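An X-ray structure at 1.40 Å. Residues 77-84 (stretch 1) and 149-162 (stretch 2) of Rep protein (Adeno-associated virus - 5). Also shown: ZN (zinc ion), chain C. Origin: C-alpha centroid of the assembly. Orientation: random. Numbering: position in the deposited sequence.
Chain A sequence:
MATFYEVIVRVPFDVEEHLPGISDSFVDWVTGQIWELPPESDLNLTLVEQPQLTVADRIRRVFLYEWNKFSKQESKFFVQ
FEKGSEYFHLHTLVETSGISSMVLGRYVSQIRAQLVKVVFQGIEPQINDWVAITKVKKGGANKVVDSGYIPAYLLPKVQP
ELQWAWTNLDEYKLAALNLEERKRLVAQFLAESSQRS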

ATOM      1  N   PHE A  77      -5.889   8.030   4.206  1.00  8.06           N
ATOM      2  CA  PHE A  77      -5.437   6.912   3.392  1.00  8.06           C
ATOM      3  C   PHE A  77      -5.904   5.576   3.934  1.00  8.29           C
ATOM      4  O   PHE A  77      -6.320   5.464   5.092  1.00  8.28           O
ATOM      5  CB  PHE A  77      -3.890   6.879   3.345  1.00  8.20           C
ATOM      6  CG  PHE A  77      -3.236   6.583   4.685  1.00  8.47           C
ATOM      7  CD1 PHE A  77      -3.055   5.268   5.124  1.00  8.93           C
ATOM      8  CD2 PHE A  77      -2.827   7.622   5.517  1.00  8.83           C
ATOM      9  CE1 PHE A  77      -2.481   4.996   6.374  1.00  8.65           C
ATOM     10  CE2 PHE A  77      -2.250   7.362   6.768  1.00  9.07           C
ATOM     11  CZ  PHE A  77      -2.079   6.047   7.195  1.00  9.09           C
ATOM     12  N   PHE A  78      -5.859   4.576   3.061  1.00  7.83           N
ATOM     13  CA  PHE A  78      -6.139   3.194   3.405  1.00  7.77           C
ATOM     14  C   PHE A  78      -5.161   2.451   2.508  1.00  6.75           C
ATOM     15  O   PHE A  78      -5.230   2.558   1.285  1.00  7.31           O
ATOM     16  CB  PHE A  78      -7.574   2.747   3.117  1.00  8.29           C
ATOM     17  CG  PHE A  78      -7.861   1.349   3.609  1.00  8.68           C
ATOM     18  CD1 PHE A  78      -8.344   1.134   4.897  1.00  9.00           C
ATOM     19  CD2 PHE A  78      -7.569   0.240   2.811  1.00  8.59           C
ATOM     20  CE1 PHE A  78      -8.526  -0.165   5.389  1.00  8.62           C
ATOM     21  CE2 PHE A  78      -7.750  -1.057   3.292  1.00  8.68           C
ATOM     22  CZ  PHE A  78      -8.227  -1.259   4.587  1.00  8.47           C
ATOM     23  N   VAL A  79      -4.197   1.782   3.127  1.00  6.21           N
ATOM     24  CA  VAL A  79      -3.167   1.053   2.404  1.00  6.32           C
ATOM     25  C   VAL A  79      -3.232  -0.416   2.786  1.00  6.41           C
ATOM     26  O   VAL A  79      -3.236  -0.756   3.973  1.00  6.41           O
ATOM     27  CB  VAL A  79      -1.765   1.610   2.756  1.00  6.52           C
ATOM     28  CG1 VAL A  79      -0.671   0.841   2.024  1.00  6.47           C
ATOM     29  CG2 VAL A  79      -1.686   3.094   2.411  1.00  6.67           C
ATOM     30  N   GLN A  80      -3.321  -1.284   1.787  1.00  6.34           N
ATOM     31  CA  GLN A  80      -3.375  -2.714   2.046  1.00  6.75           C
ATOM     32  C   GLN A  80      -2.229  -3.444   1.348  1.00  7.20           C
ATOM     33  O   GLN A  80      -2.016  -3.281   0.144  1.00  7.31           O
ATOM     34  CB  GLN A  80      -4.728  -3.293   1.623  1.00  7.39           C
ATOM     35  CG  GLN A  80      -4.877  -4.772   1.928  1.00  6.40           C
ATOM     36  CD  GLN A  80      -6.323  -5.199   1.994  1.00  7.80           C
ATOM     37  OE1 GLN A  80      -7.028  -4.871   2.941  1.00  8.23           O
ATOM     38  NE2 GLN A  80      -6.775  -5.932   0.988  1.00  7.61           N
ATOM     39  N   PHE A  81      -1.467  -4.201   2.132  1.00  7.08           N
ATOM     40  CA  PHE A  81      -0.334  -4.981   1.640  1.00  7.02           C
ATOM     41  C   PHE A  81      -0.832  -6.396   1.329  1.00  7.53           C
ATOM     42  O   PHE A  81      -1.435  -7.057   2.186  1.00  7.54           O
ATOM     43  CB  PHE A  81       0.772  -5.019   2.703  1.00  7.04           C
ATOM     44  CG  PHE A  81       2.029  -5.715   2.258  1.00  7.38           C
ATOM     45  CD1 PHE A  81       2.694  -6.586   3.115  1.00  8.51           C
ATOM     46  CD2 PHE A  81       2.541  -5.514   0.978  1.00  7.58           C
ATOM     47  CE1 PHE A  81       3.851  -7.251   2.702  1.00  8.29           C
ATOM     48  CE2 PHE A  81       3.698  -6.175   0.559  1.00  8.07           C
ATOM     49  CZ  PHE A  81       4.350  -7.044   1.424  1.00  7.96           C
ATOM     50  N   GLU A  82      -0.564  -6.857   0.112  1.00  7.13           N
ATOM     51  CA  GLU A  82      -1.009  -8.175  -0.327  1.00  7.61           C
ATOM     52  C   GLU A  82       0.084  -9.002  -0.990  1.00  8.25           C
ATOM     53  O   GLU A  82       1.060  -8.469  -1.524  1.00  8.27           O
ATOM     54  CB  GLU A  82      -2.163  -8.036  -1.329  1.00  7.79           C
ATOM     55  CG  GLU A  82      -3.424  -7.395  -0.772  1.00  9.07           C
ATOM     56  CD  GLU A  82      -4.478  -7.147  -1.836  1.00 10.90           C
ATOM     57  OE1 GLU A  82      -4.292  -7.575  -2.995  1.00 10.28           O
ATOM     58  OE2 GLU A  82      -5.501  -6.518  -1.513  1.00 10.71           O
ATOM     59  N   LYS A  83      -0.109 -10.315  -0.952  1.00  9.29           N
ATOM     60  CA  LYS A  83       0.795 -11.266  -1.582  1.00  9.40           C
ATOM     61  C   LYS A  83       0.020 -11.719  -2.822  1.00 10.33           C
ATOM     62  O   LYS A  83      -0.898 -12.539  -2.724  1.00 10.59           O
ATOM     63  CB  LYS A  83       1.054 -12.447  -0.646  1.00  9.61           C
ATOM     64  CG  LYS A  83       1.999 -13.499  -1.192  1.00 12.13           C
ATOM     65  CD  LYS A  83       2.228 -14.599  -0.160  1.00 15.89           C
ATOM     66  CE  LYS A  83       3.385 -15.514  -0.555  1.00 21.90           C
ATOM     67  NZ  LYS A  83       3.138 -16.218  -1.845  1.00 23.28           N
ATOM     68  N   GLY A  84       0.313 -11.096  -3.957  1.00 10.61           N
ATOM     69  CA  GLY A  84      -0.366 -11.442  -5.190  1.00 11.92           C
ATOM     70  C   GLY A  84       0.196 -12.695  -5.829  1.00 13.95           C
ATOM     71  O   GLY A  84       1.108 -13.328  -5.287  1.00 14.12           O
TER
HETATM   72 ZN    ZN C 202      -3.893  -6.665  -4.815  1.00  9.85          ZN
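Stretch 2 149-162: YIPAYLLPKVQPEL

Stretch 2 follows the strand formed by residues 77-83 along its length, first as a short helix and then as a looping segment whose last residue pairs antiparallel with the strand near its C-terminal end. The helical part of stretch 2, from Tyr 149 onward, runs almost parallel to the strand, with 9° between their N-to-C directions and 11.0 Å between the axes at closest approach, a spacing filled by side chains. Together the two stretches bury 563 Å² of surface.

Tyr 149 makes no contact with the strand. Ile 150 is the first residue to touch. Ile 150 CD1 lies 3.6 Å from Phe 78 CB, and Ile 150 CG2 sits over one face of the Phe 78 ring, 3.9 Å from the centroid and only 4° off the normal, a CH-pi contact. Pro 151, Ala 152 and Tyr 153 leave the strand untouched. The helix widens here into a pi-type turn: Leu 155 N donates to Ile 150 O at 2.9 Å, whereas the bond from Leu 154 N to the same Ile 150 O is weak at 3.0 Å.

Leu 154 points toward the strand and packs CD1 against Phe 78 CD2 at 3.7 Å. Its carbonyl accepts a hydrogen bond from the Gln 80 side chain, with NE2 2.9 Å from Leu 154 O, so that the strand is tied directly to the helix backbone. Leu 155 starts away from the strand, yet Leu 155 CD2 reaches within 3.8 Å of Phe 78 CZ. A type I turn from Leu 154 to Lys 157 follows.

Lys 157 brings NZ 3.0 Å from Glu 82 OE2 in a salt bridge, and the same NZ lies 3.0 Å from Glu 161 OE2 in a second one. Glu 82 OE1 and Glu 161 OE2, two acceptors 3.3 Å apart, lie beside two positive charges, the Lys 157 ammonium and the zinc ion, which Glu 82 OE1 binds at 2.1 Å from ZN. Glu 82 OE2 also accepts a hydrogen bond from Gln 80 NE2 (2.9 Å).

Beyond Val 158 and Gln 159, which do not reach the strand, a cis peptide bond precedes Pro 160, whose O lies 3.6 Å from Lys 83 CB, and the chain reverses over Pro 160 to Leu 162. Glu 161 O accepts a hydrogen bond from Lys 83 N at 2.8 Å and a CA-H...O contact from Glu 82 CA at 3.0 Å. Leu 162 completes the pairing as an antiparallel, non-hydrogen-bonded bridge partner of Glu 82 (CA to CA, 4.8 Å), with Leu 162 CD1 3.7 Å from Gln 80 CD.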

ATOM      1  N   TYR A 149     -15.155   1.549  -2.117  1.00 10.91           N
ATOM      2  CA  TYR A 149     -14.180   0.662  -2.748  1.00 10.89           C
ATOM      3  C   TYR A 149     -13.451  -0.170  -1.682  1.00 10.32           C
ATOM      4  O   TYR A 149     -13.060  -1.313  -1.928  1.00 10.15           O
ATOM      5  CB  TYR A 149     -13.182   1.508  -3.545  1.00 10.86           C
ATOM      6  CG  TYR A 149     -12.083   0.751  -4.265  1.00 11.23           C
ATOM      7  CD1 TYR A 149     -12.303   0.196  -5.526  1.00 11.67           C
ATOM      8  CD2 TYR A 149     -10.795   0.674  -3.726  1.00 11.35           C
ATOM      9  CE1 TYR A 149     -11.267  -0.410  -6.242  1.00 11.42           C
ATOM     10  CE2 TYR A 149      -9.749   0.069  -4.433  1.00 11.96           C
ATOM     11  CZ  TYR A 149      -9.994  -0.467  -5.691  1.00 13.61           C
ATOM     12  OH  TYR A 149      -8.970  -1.049  -6.408  1.00 12.50           O
ATOM     13  N   ILE A 150     -13.297   0.391  -0.484  1.00  9.84           N
ATOM     14  CA  ILE A 150     -12.615  -0.316   0.595  1.00  9.52           C
ATOM     15  C   ILE A 150     -13.374  -1.577   1.038  1.00  9.83           C
ATOM     16  O   ILE A 150     -12.843  -2.684   0.906  1.00 10.13           O
ATOM     17  CB  ILE A 150     -12.284   0.641   1.778  1.00  9.23           C
ATOM     18  CG1 ILE A 150     -11.291   1.709   1.300  1.00  9.49           C
ATOM     19  CG2 ILE A 150     -11.722  -0.137   2.961  1.00  8.26           C
ATOM     20  CD1 ILE A 150     -11.101   2.874   2.258  1.00 10.72           C
ATOM     21  N   PRO A 151     -14.623  -1.442   1.535  1.00 10.16           N
ATOM     22  CA  PRO A 151     -15.345  -2.655   1.952  1.00 10.66           C
ATOM     23  C   PRO A 151     -15.730  -3.578   0.788  1.00 11.10           C
ATOM     24  O   PRO A 151     -15.844  -4.795   0.959  1.00 11.80           O
ATOM     25  CB  PRO A 151     -16.585  -2.096   2.664  1.00 10.50           C
ATOM     26  CG  PRO A 151     -16.811  -0.783   1.979  1.00 10.66           C
ATOM     27  CD  PRO A 151     -15.403  -0.235   1.868  1.00 10.50           C
ATOM     28  N   ALA A 152     -15.902  -3.001  -0.396  1.00 10.32           N
ATOM     29  CA  ALA A 152     -16.284  -3.780  -1.569  1.00 10.23           C
ATOM     30  C   ALA A 152     -15.173  -4.636  -2.154  1.00 10.64           C
ATOM     31  O   ALA A 152     -15.394  -5.796  -2.512  1.00 10.46           O
ATOM     32  CB  ALA A 152     -16.814  -2.855  -2.647  1.00 10.15           C
ATOM     33  N   TYR A 153     -13.966  -4.083  -2.191  1.00 10.46           N
ATOM     34  CA  TYR A 153     -12.845  -4.759  -2.824  1.00 10.31           C
ATOM     35  C   TYR A 153     -11.649  -5.140  -1.961  1.00  9.88           C
ATOM     36  O   TYR A 153     -11.099  -6.229  -2.117  1.00 10.22           O
ATOM     37  CB  TYR A 153     -12.389  -3.877  -3.981  1.00 10.68           C
ATOM     38  CG  TYR A 153     -11.376  -4.472  -4.920  1.00 10.96           C
ATOM     39  CD1 TYR A 153     -11.675  -5.604  -5.682  1.00 10.67           C
ATOM     40  CD2 TYR A 153     -10.152  -3.839  -5.130  1.00 10.87           C
ATOM     41  CE1 TYR A 153     -10.785  -6.074  -6.639  1.00 11.75           C
ATOM     42  CE2 TYR A 153      -9.259  -4.299  -6.080  1.00 11.80           C
ATOM     43  CZ  TYR A 153      -9.583  -5.412  -6.836  1.00 13.03           C
ATOM     44  OH  TYR A 153      -8.718  -5.825  -7.817  1.00 14.23           O
ATOM     45  N   LEU A 154     -11.236  -4.253  -1.061  1.00  8.53           N
ATOM     46  CA  LEU A 154     -10.071  -4.531  -0.225  1.00  8.13           C
ATOM     47  C   LEU A 154     -10.345  -5.341   1.036  1.00  8.41           C
ATOM     48  O   LEU A 154      -9.632  -6.305   1.320  1.00  8.91           O
ATOM     49  CB  LEU A 154      -9.348  -3.233   0.128  1.00  7.74           C
ATOM     50  CG  LEU A 154      -8.871  -2.410  -1.072  1.00  8.42           C
ATOM     51  CD1 LEU A 154      -8.145  -1.170  -0.565  1.00  9.55           C
ATOM     52  CD2 LEU A 154      -7.953  -3.239  -1.965  1.00  8.91           C
ATOM     53  N   LEU A 155     -11.380  -4.971   1.786  1.00  8.87           N
ATOM     54  CA  LEU A 155     -11.702  -5.688   3.021  1.00  9.93           C
ATOM     55  C   LEU A 155     -11.966  -7.197   2.888  1.00 10.51           C
ATOM     56  O   LEU A 155     -11.654  -7.953   3.807  1.00 11.20           O
ATOM     57  CB  LEU A 155     -12.857  -5.014   3.775  1.00 10.08           C
ATOM     58  CG  LEU A 155     -12.634  -3.584   4.283  1.00 10.48           C
ATOM     59  CD1 LEU A 155     -13.735  -3.228   5.275  1.00 11.32           C
ATOM     60  CD2 LEU A 155     -11.265  -3.453   4.950  1.00  9.72           C
ATOM     61  N   PRO A 156     -12.552  -7.658   1.759  1.00 10.56           N
ATOM     62  CA  PRO A 156     -12.825  -9.091   1.576  1.00 10.54           C
ATOM     63  C   PRO A 156     -11.597 -10.011   1.515  1.00 10.72           C
ATOM     64  O   PRO A 156     -11.731 -11.225   1.690  1.00 11.39           O
ATOM     65  CB  PRO A 156     -13.571  -9.128   0.242  1.00 10.85           C
ATOM     66  CG  PRO A 156     -14.258  -7.818   0.189  1.00 11.09           C
ATOM     67  CD  PRO A 156     -13.186  -6.879   0.676  1.00 10.61           C
ATOM     68  N   LYS A 157     -10.421  -9.464   1.212  1.00  9.88           N
ATOM     69  CA  LYS A 157      -9.220 -10.291   1.120  1.00  9.52           C
ATOM     70  C   LYS A 157      -8.917 -11.006   2.435  1.00  9.74           C
ATOM     71  O   LYS A 157      -9.054 -10.422   3.511  1.00 10.12           O
ATOM     72  CB  LYS A 157      -8.004  -9.462   0.688  1.00  9.11           C
ATOM     73  CG  LYS A 157      -7.841  -9.297  -0.821  1.00 12.09           C
ATOM     74  CD  LYS A 157      -8.778  -8.260  -1.395  1.00 14.63           C
ATOM     75  CE  LYS A 157      -8.685  -8.210  -2.916  1.00 12.26           C
ATOM     76  NZ  LYS A 157      -7.320  -7.882  -3.396  1.00 11.65           N
ATOM     77  N   VAL A 158      -8.527 -12.275   2.344  1.00  9.78           N
ATOM     78  CA  VAL A 158      -8.190 -13.065   3.526  1.00  9.76           C
ATOM     79  C   VAL A 158      -6.739 -13.528   3.393  1.00 10.41           C
ATOM     80  O   VAL A 158      -6.120 -13.346   2.338  1.00 10.58           O
ATOM     81  CB  VAL A 158      -9.133 -14.301   3.693  1.00  9.91           C
ATOM     82  CG1 VAL A 158     -10.559 -13.850   3.942  1.00 10.02           C
ATOM     83  CG2 VAL A 158      -9.072 -15.192   2.463  1.00 10.04           C
ATOM     84  N   GLN A 159      -6.181 -14.092   4.461  1.00 11.23           N
ATOM     85  CA  GLN A 159      -4.801 -14.572   4.420  1.00 11.86           C
ATOM     86  C   GLN A 159      -4.736 -15.843   3.574  1.00 12.59           C
ATOM     87  O   GLN A 159      -5.693 -16.618   3.547  1.00 13.65           O
ATOM     88  CB  GLN A 159      -4.293 -14.849   5.835  1.00 13.15           C
ATOM     89  CG  GLN A 159      -4.249 -13.612   6.717  1.00 11.93           C
ATOM     90  CD  GLN A 159      -3.631 -13.893   8.065  1.00 12.70           C
ATOM     91  OE1 GLN A 159      -4.312 -14.317   8.997  1.00 14.00           O
ATOM     92  NE2 GLN A 159      -2.333 -13.664   8.179  1.00 10.68           N
ATOM     93  N   PRO A 160      -3.600 -16.096   2.902  1.00 12.32           N
ATOM     94  CA  PRO A 160      -2.367 -15.301   2.870  1.00 11.88           C
ATOM     95  C   PRO A 160      -2.321 -14.123   1.888  1.00 11.56           C
ATOM     96  O   PRO A 160      -1.324 -13.397   1.858  1.00 10.89           O
ATOM     97  CB  PRO A 160      -1.310 -16.345   2.528  1.00 12.01           C
ATOM     98  CG  PRO A 160      -2.041 -17.218   1.565  1.00 12.48           C
ATOM     99  CD  PRO A 160      -3.396 -17.392   2.222  1.00 12.46           C
ATOM    100  N   GLU A 161      -3.359 -13.934   1.069  1.00 10.80           N
ATOM    101  CA  GLU A 161      -3.349 -12.801   0.139  1.00 10.19           C
ATOM    102  C   GLU A 161      -3.226 -11.513   0.951  1.00  9.96           C
ATOM    103  O   GLU A 161      -2.410 -10.646   0.638  1.00 10.14           O
ATOM    104  CB  GLU A 161      -4.611 -12.745  -0.722  1.00  9.97           C
ATOM    105  CG  GLU A 161      -4.560 -11.588  -1.720  1.00 12.25           C
ATOM    106  CD  GLU A 161      -5.777 -11.484  -2.615  1.00 19.45           C
ATOM    107  OE1 GLU A 161      -6.653 -12.371  -2.568  1.00 17.50           O
ATOM    108  OE2 GLU A 161      -5.852 -10.499  -3.376  1.00 19.68           O
ATOM    109  N   LEU A 162      -4.059 -11.382   1.977  1.00  9.26           N
ATOM    110  CA  LEU A 162      -4.001 -10.220   2.856  1.00  9.25           C
ATOM    111  C   LEU A 162      -2.775 -10.417   3.738  1.00  9.49           C
ATOM    112  O   LEU A 162      -2.637 -11.454   4.392  1.00 10.10           O
ATOM    113  CB  LEU A 162      -5.252 -10.139   3.739  1.00  9.25           C
ATOM    114  CG  LEU A 162      -5.204  -9.120   4.884  1.00  9.20           C
ATOM    115  CD1 LEU A 162      -5.057  -7.718   4.322  1.00  9.55           C
ATOM    116  CD2 LEU A 162      -6.454  -9.228   5.740  1.00 10.35           C
TER